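Local coordinates for spike glycoprotein (PDB 5GYQ), which forms the putative receptor-binding domain of a bat betacoronavirus spike, the homotrimer predicted to attach the virion to the host cell membrane, at residues A[85-90]-A[111-116]. Numbering follows the deposited sequence.
Sequences DTFSLY and APYAVA. With NAG (2-acetamido-2-deoxy-beta-D-glucopyranose), chain B.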
loop_
_atom_site.group_PDB
_atom_site.type_symbol
_atom_site.label_atom_id
_atom_site.label_comp_id
_atom_site.label_asym_id
_atom_site.label_seq_id
_atom_site.Cartn_x
_atom_site.Cartn_y
_atom_site.Cartn_z
ATOM N N ASP A 85 -0.580 7.998 -14.618
ATOM C CA ASP A 85 -1.873 8.668 -14.496
ATOM C C ASP A 85 -1.871 9.538 -13.248
ATOM O O ASP A 85 -0.848 9.647 -12.577
ATOM C CB ASP A 85 -3.028 7.658 -14.467
ATOM C CG ASP A 85 -2.923 6.658 -13.322
ATOM O OD1 ASP A 85 -2.066 6.822 -12.433
ATOM O OD2 ASP A 85 -3.725 5.701 -13.306
ATOM N N THR A 86 -3.008 10.155 -12.941
ATOM C CA THR A 86 -3.085 11.089 -11.818
ATOM C C THR A 86 -2.675 10.436 -10.503
ATOM O O THR A 86 -2.036 11.067 -9.657
ATOM C CB THR A 86 -4.502 11.673 -11.662
ATOM O OG1 THR A 86 -5.457 10.608 -11.606
ATOM C CG2 THR A 86 -4.839 12.579 -12.832
ATOM N N PHE A 87 -3.034 9.167 -10.346
ATOM C CA PHE A 87 -2.694 8.416 -9.139
ATOM C C PHE A 87 -1.184 8.367 -8.931
ATOM O O PHE A 87 -0.681 8.766 -7.881
ATOM C CB PHE A 87 -3.262 6.993 -9.217
ATOM C CG PHE A 87 -3.115 6.201 -7.941
ATOM C CD1 PHE A 87 -1.931 5.541 -7.645
ATOM C CD2 PHE A 87 -4.165 6.106 -7.047
ATOM C CE1 PHE A 87 -1.792 4.814 -6.474
ATOM C CE2 PHE A 87 -4.039 5.378 -5.878
ATOM C CZ PHE A 87 -2.849 4.731 -5.587
ATOM N N SER A 88 -0.461 7.884 -9.937
ATOM C CA SER A 88 0.976 7.660 -9.796
ATOM C C SER A 88 1.788 8.940 -9.959
ATOM O O SER A 88 2.928 9.023 -9.496
ATOM C CB SER A 88 1.454 6.612 -10.803
ATOM O OG SER A 88 1.077 6.959 -12.127
ATOM N N LEU A 89 1.208 9.937 -10.618
ATOM C CA LEU A 89 1.910 11.195 -10.818
ATOM C C LEU A 89 1.754 12.128 -9.623
ATOM O O LEU A 89 2.658 12.904 -9.321
ATOM C CB LEU A 89 1.420 11.894 -12.087
ATOM C CG LEU A 89 1.808 11.253 -13.422
ATOM C CD1 LEU A 89 1.194 12.026 -14.578
ATOM C CD2 LEU A 89 3.322 11.174 -13.566
ATOM N N TYR A 90 0.617 12.051 -8.936
ATOM C CA TYR A 90 0.319 13.057 -7.918
ATOM C C TYR A 90 -0.042 12.522 -6.530
ATOM O O TYR A 90 -0.289 13.307 -5.618
ATOM C CB TYR A 90 -0.823 13.951 -8.405
ATOM C CG TYR A 90 -0.613 14.531 -9.788
ATOM C CD1 TYR A 90 0.354 15.499 -10.017
ATOM C CD2 TYR A 90 -1.391 14.115 -10.861
ATOM C CE1 TYR A 90 0.545 16.038 -11.276
ATOM C CE2 TYR A 90 -1.210 14.644 -12.125
ATOM C CZ TYR A 90 -0.237 15.608 -12.325
ATOM O OH TYR A 90 -0.048 16.138 -13.578
ATOM N N ALA A 111 -17.414 5.438 -2.929
ATOM C CA ALA A 111 -17.372 6.561 -1.998
ATOM C C ALA A 111 -16.597 7.737 -2.586
ATOM O O ALA A 111 -16.059 7.624 -3.694
ATOM C CB ALA A 111 -16.749 6.108 -0.675
ATOM N N PRO A 112 -16.564 8.878 -1.867
ATOM C CA PRO A 112 -15.623 9.933 -2.244
ATOM C C PRO A 112 -14.215 9.388 -2.449
ATOM O O PRO A 112 -13.700 8.646 -1.613
ATOM C CB PRO A 112 -15.683 10.888 -1.052
ATOM C CG PRO A 112 -17.093 10.781 -0.588
ATOM C CD PRO A 112 -17.519 9.349 -0.843
ATOM N N TYR A 113 -13.618 9.755 -3.574
ATOM C CA TYR A 113 -12.319 9.245 -3.972
ATOM C C TYR A 113 -11.393 10.435 -4.166
ATOM O O TYR A 113 -11.434 11.101 -5.203
ATOM C CB TYR A 113 -12.458 8.411 -5.249
ATOM C CG TYR A 113 -11.215 7.686 -5.720
ATOM C CD1 TYR A 113 -10.370 7.041 -4.825
ATOM C CD2 TYR A 113 -10.913 7.615 -7.073
ATOM C CE1 TYR A 113 -9.240 6.365 -5.268
ATOM C CE2 TYR A 113 -9.795 6.943 -7.523
ATOM C CZ TYR A 113 -8.960 6.322 -6.619
ATOM O OH TYR A 113 -7.847 5.656 -7.076
ATOM N N ALA A 114 -10.582 10.723 -3.153
ATOM C CA ALA A 114 -9.780 11.942 -3.143
ATOM C C ALA A 114 -8.424 11.727 -3.800
ATOM O O ALA A 114 -7.505 11.177 -3.193
ATOM C CB ALA A 114 -9.602 12.447 -1.721
ATOM N N VAL A 115 -8.308 12.175 -5.046
ATOM C CA VAL A 115 -7.101 11.973 -5.832
ATOM C C VAL A 115 -6.562 13.302 -6.343
ATOM O O VAL A 115 -7.263 14.028 -7.040
ATOM C CB VAL A 115 -7.364 11.036 -7.028
ATOM C CG1 VAL A 115 -6.100 10.846 -7.855
ATOM C CG2 VAL A 115 -7.893 9.701 -6.545
ATOM N N ALA A 116 -5.318 13.620 -5.993
ATOM C CA ALA A 116 -4.689 14.846 -6.474
ATOM C C ALA A 116 -4.435 14.742 -7.970
ATOM O O ALA A 116 -4.075 13.675 -8.468
ATOM C CB ALA A 116 -3.389 15.111 -5.729
HETATM C C1 NAG B . -11.166 6.382 -11.137
HETATM C C2 NAG B . -12.164 6.320 -12.271
HETATM C C3 NAG B . -11.707 7.222 -13.408
HETATM C C4 NAG B . -11.476 8.642 -12.897
HETATM C C5 NAG B . -10.620 8.655 -11.625
HETATM C C6 NAG B . -10.611 10.006 -10.948
HETATM C C7 NAG B . -13.450 4.239 -12.425
HETATM C C8 NAG B . -13.502 2.848 -12.982
HETATM N N2 NAG B . -12.361 4.957 -12.734
HETATM O O3 NAG B . -12.710 7.206 -14.415
HETATM O O4 NAG B . -10.749 9.406 -13.856
HETATM O O5 NAG B . -11.094 7.711 -10.650
HETATM O O6 NAG B . -9.752 10.018 -9.817
HETATM O O7 NAG B . -14.348 4.697 -11.726
#
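Y90 and A116 meet where the short helix 86-90 packs against the loop that follows strand 100-111, and direct contact between the two segments is by packing. Their CB atoms are 3.9 Å apart, and Y90 CB also rests 3.3 Å from A116 O. Y90 CG stands anti to the carbonyl carbon (chi1 -51°); CD2 keeps 3.6 Å from A116 O while the end of the side chain leads away. T86 crosses V115 at about a right angle, its OG1 3.8 Å from V115 CG1. F87, whose side chain also touches M69 and I71 of strand 63-71, crosses Y113 in the same way and brings CD2 to within 3.7 Å of Y113 OH. Within the loop, V115 CG2 lies over the centre of the Y113 ring, 3.4 Å above its plane.

Polar bonding runs around this mixed seam. The Y113 hydroxyl is hydrogen-bonded to H75 ND1 and to the backbone N of N72, which fixes the end of a buried ring. N91 bridges the two segments, its ND2 bonded to T86 O and its OD1 to A116 N. D85 is the N-cap, its OD1 accepting from S88 N at 3.2 Å.

Y113 and V115 line the glycan pocket of this S1 C-terminal domain: sugar O5 sits at the Y113 ring edge, 3.5 Å from CE2. Close packing and the N91 bridge are together consistent with a fixed spacing of helix and loop, and bonds from neighbouring residues hold the tyrosine that borders the sugar.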